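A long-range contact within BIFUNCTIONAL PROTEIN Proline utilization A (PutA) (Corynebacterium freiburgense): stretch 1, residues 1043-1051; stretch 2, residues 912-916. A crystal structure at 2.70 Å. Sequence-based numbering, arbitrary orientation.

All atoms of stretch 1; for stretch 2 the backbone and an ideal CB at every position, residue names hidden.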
# COMPACT_ATOMS: atom_id res chain seq x y z
N PRO A 1043 -27.93 -12.59 -27.40
CA PRO A 1043 -27.62 -13.46 -28.55
C PRO A 1043 -26.22 -14.03 -28.44
O PRO A 1043 -25.30 -13.41 -27.90
CB PRO A 1043 -27.74 -12.53 -29.77
CG PRO A 1043 -27.86 -11.13 -29.22
CD PRO A 1043 -27.80 -11.16 -27.72
N VAL A 1044 -26.06 -15.24 -28.95
CA VAL A 1044 -24.75 -15.87 -29.01
C VAL A 1044 -23.92 -15.18 -30.08
O VAL A 1044 -24.31 -15.13 -31.25
CB VAL A 1044 -24.87 -17.37 -29.29
CG1 VAL A 1044 -23.52 -18.00 -29.31
CG2 VAL A 1044 -25.73 -18.01 -28.23
N LEU A 1045 -22.77 -14.64 -29.69
CA LEU A 1045 -21.94 -13.87 -30.61
C LEU A 1045 -20.88 -14.73 -31.25
O LEU A 1045 -20.24 -15.57 -30.60
CB LEU A 1045 -21.27 -12.69 -29.92
CG LEU A 1045 -22.24 -11.73 -29.28
CD1 LEU A 1045 -21.49 -10.50 -28.77
CD2 LEU A 1045 -23.35 -11.38 -30.22
N ALA A 1046 -20.68 -14.51 -32.55
CA ALA A 1046 -19.55 -15.10 -33.23
C ALA A 1046 -18.25 -14.55 -32.66
O ALA A 1046 -17.28 -15.29 -32.52
CB ALA A 1046 -19.64 -14.83 -34.73
N ASP A 1047 -18.24 -13.26 -32.31
CA ASP A 1047 -17.02 -12.59 -31.85
C ASP A 1047 -16.63 -13.13 -30.48
O ASP A 1047 -17.19 -12.71 -29.46
CB ASP A 1047 -17.21 -11.08 -31.78
CG ASP A 1047 -15.85 -10.32 -31.79
OD1 ASP A 1047 -14.79 -10.99 -31.72
OD2 ASP A 1047 -15.84 -9.08 -31.84
N GLY A 1048 -15.61 -13.98 -30.45
CA GLY A 1048 -15.12 -14.49 -29.18
C GLY A 1048 -14.56 -13.43 -28.26
O GLY A 1048 -14.55 -13.63 -27.03
N ARG A 1049 -14.10 -12.30 -28.82
CA ARG A 1049 -13.67 -11.20 -27.96
C ARG A 1049 -14.75 -10.82 -26.97
O ARG A 1049 -14.44 -10.37 -25.87
CB ARG A 1049 -13.27 -9.98 -28.80
CG ARG A 1049 -12.67 -8.85 -27.99
CD ARG A 1049 -11.50 -9.35 -27.13
NE ARG A 1049 -10.90 -8.32 -26.28
CZ ARG A 1049 -11.35 -8.00 -25.05
NH1 ARG A 1049 -12.40 -8.61 -24.53
NH2 ARG A 1049 -10.75 -7.05 -24.34
N ARG A 1050 -16.02 -11.03 -27.33
CA ARG A 1050 -17.13 -10.85 -26.41
C ARG A 1050 -17.62 -12.17 -25.81
O ARG A 1050 -17.70 -12.28 -24.58
CB ARG A 1050 -18.30 -10.16 -27.09
CG ARG A 1050 -18.03 -8.79 -27.66
CD ARG A 1050 -17.44 -7.85 -26.67
NE ARG A 1050 -18.10 -7.96 -25.38
CZ ARG A 1050 -17.62 -7.44 -24.26
NH1 ARG A 1050 -16.48 -6.75 -24.28
NH2 ARG A 1050 -18.27 -7.62 -23.11
N GLU A 1051 -17.88 -13.18 -26.64
CA GLU A 1051 -18.54 -14.39 -26.14
C GLU A 1051 -17.65 -15.16 -25.18
O GLU A 1051 -18.15 -15.75 -24.22
CB GLU A 1051 -18.94 -15.29 -27.30
CG GLU A 1051 -19.80 -16.50 -26.93
CD GLU A 1051 -21.14 -16.12 -26.29
OE1 GLU A 1051 -21.45 -16.69 -25.22
OE2 GLU A 1051 -21.91 -15.31 -26.87
N UNK A 912 -24.89 -3.69 -24.55
CA UNK A 912 -25.07 -4.96 -25.24
C UNK A 912 -24.22 -4.96 -26.49
O UNK A 912 -24.00 -3.90 -27.08
CB UNK A 912 -26.54 -5.21 -25.58
N UNK A 913 -23.75 -6.14 -26.89
CA UNK A 913 -22.90 -6.30 -28.06
C UNK A 913 -23.61 -7.13 -29.13
O UNK A 913 -24.39 -8.03 -28.83
CB UNK A 913 -21.57 -6.95 -27.67
N UNK A 914 -23.30 -6.81 -30.39
CA UNK A 914 -23.84 -7.55 -31.52
C UNK A 914 -22.75 -7.84 -32.53
O UNK A 914 -21.85 -7.03 -32.73
CB UNK A 914 -24.98 -6.78 -32.18
N UNK A 915 -22.84 -9.00 -33.18
CA UNK A 915 -21.95 -9.26 -34.31
C UNK A 915 -22.18 -8.24 -35.44
O UNK A 915 -23.31 -7.78 -35.66
CB UNK A 915 -22.16 -10.68 -34.83
N UNK A 916 -21.10 -7.86 -36.12
CA UNK A 916 -21.19 -7.06 -37.34
C UNK A 916 -20.53 -7.82 -38.49
O UNK A 916 -19.85 -8.82 -38.29
CB UNK A 916 -20.53 -5.69 -37.15

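Position 912 has strand angles (-137°/149°) and a CB directed sideways, with no atom of stretch 1 within 5.5 Å. Stretch 1 therefore sets little constraint, and a β-branched or polar residue would suit the extended backbone. The residue is Thr912, which makes no contact with stretch 1.

At position 913 the CA-to-CB bond points toward stretch 1. The ideal CB lies 3.7 Å from Leu1045 CD1 and 4.0 Å from Arg1050 CG, so an apolar start to the side chain is favoured. Farther out, Arg1050 folds through three successive m rotamers and presents a flat, positively charged guanidinium. An acidic group could pair with that charge, a long aliphatic chain could pack along the methylenes, and an aromatic ring could cover both. The residue is Trp913. Its CB packs against Leu1045 CD1 at 3.7 Å, while its ring (chi1 -69°) lies flat against the guanidinium, with centres 3.6 Å apart and planes at 7°. This near-parallel stack is also a cation-pi contact: Arg1050 CZ sits over the face of the five-membered ring, 3.6 Å from its centroid, and Arg1050 CD lies 3.5 Å from the same centroid, a CH-pi contact. Trp913 NE1 and Arg1050 NE approach to 3.3 Å, but both are donors and do not bond to each other; the indole nitrogen is satisfied elsewhere in the structure.

Position 914 follows the alternation of the strand, its CB pointing away and 5.3 Å from Leu1045 CD2. Many side chains would fit, polar ones included. Glu914 occupies it, and its closest contact is through the backbone, CA to Leu1045 CD2 at 4.1 Å.

Position 915 sends its CB sideways, but the backbone nitrogens Ala1046 N and Asp1047 N lie 4.7 and 5.3 Å from that ideal CB. Two neighbouring donors at this range call for a short side chain with acceptors: Asp suits best, since each carboxylate oxygen can take one donor; Asn could serve only one. Asp915 uses both carboxylate oxygens. Its OD2 accepts from Ala1046 N at a very short 2.5 Å, and its OD1 from Asp1047 N at 3.0 Å, so the carboxylate holds the turn just where Asp1047 caps the helix through its own bond from Arg1049 N.

At position 916 the chain has left the strand, and the ideal CB again finds nothing of stretch 1 within 5.5 Å. The choice is left open; Ile916 is the residue, out of reach of stretch 1.

Stretch 2 (912-916) TWEDI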
# COMPACT_ATOMS: atom_id res chain seq x y z
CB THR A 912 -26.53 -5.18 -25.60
OG1 THR A 912 -27.07 -3.98 -26.17
CG2 THR A 912 -27.33 -5.55 -24.35
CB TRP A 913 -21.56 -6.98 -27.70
CG TRP A 913 -20.65 -6.12 -26.87
CD1 TRP A 913 -20.71 -5.93 -25.53
CD2 TRP A 913 -19.55 -5.32 -27.34
NE1 TRP A 913 -19.71 -5.07 -25.12
CE2 TRP A 913 -18.99 -4.68 -26.22
CE3 TRP A 913 -19.00 -5.08 -28.61
CZ2 TRP A 913 -17.91 -3.80 -26.31
CZ3 TRP A 913 -17.91 -4.22 -28.70
CH2 TRP A 913 -17.38 -3.60 -27.57
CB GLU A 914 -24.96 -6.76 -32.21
CG GLU A 914 -24.53 -5.44 -32.85
CD GLU A 914 -25.69 -4.68 -33.51
OE1 GLU A 914 -26.63 -5.32 -34.02
OE2 GLU A 914 -25.67 -3.44 -33.49
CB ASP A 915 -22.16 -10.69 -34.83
CG ASP A 915 -21.47 -11.75 -33.98
OD1 ASP A 915 -20.32 -11.53 -33.58
OD2 ASP A 915 -22.08 -12.80 -33.71
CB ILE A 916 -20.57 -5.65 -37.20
CG1 ILE A 916 -19.08 -5.70 -36.91
CG2 ILE A 916 -21.32 -4.81 -36.18
CD1 ILE A 916 -18.50 -4.29 -36.62
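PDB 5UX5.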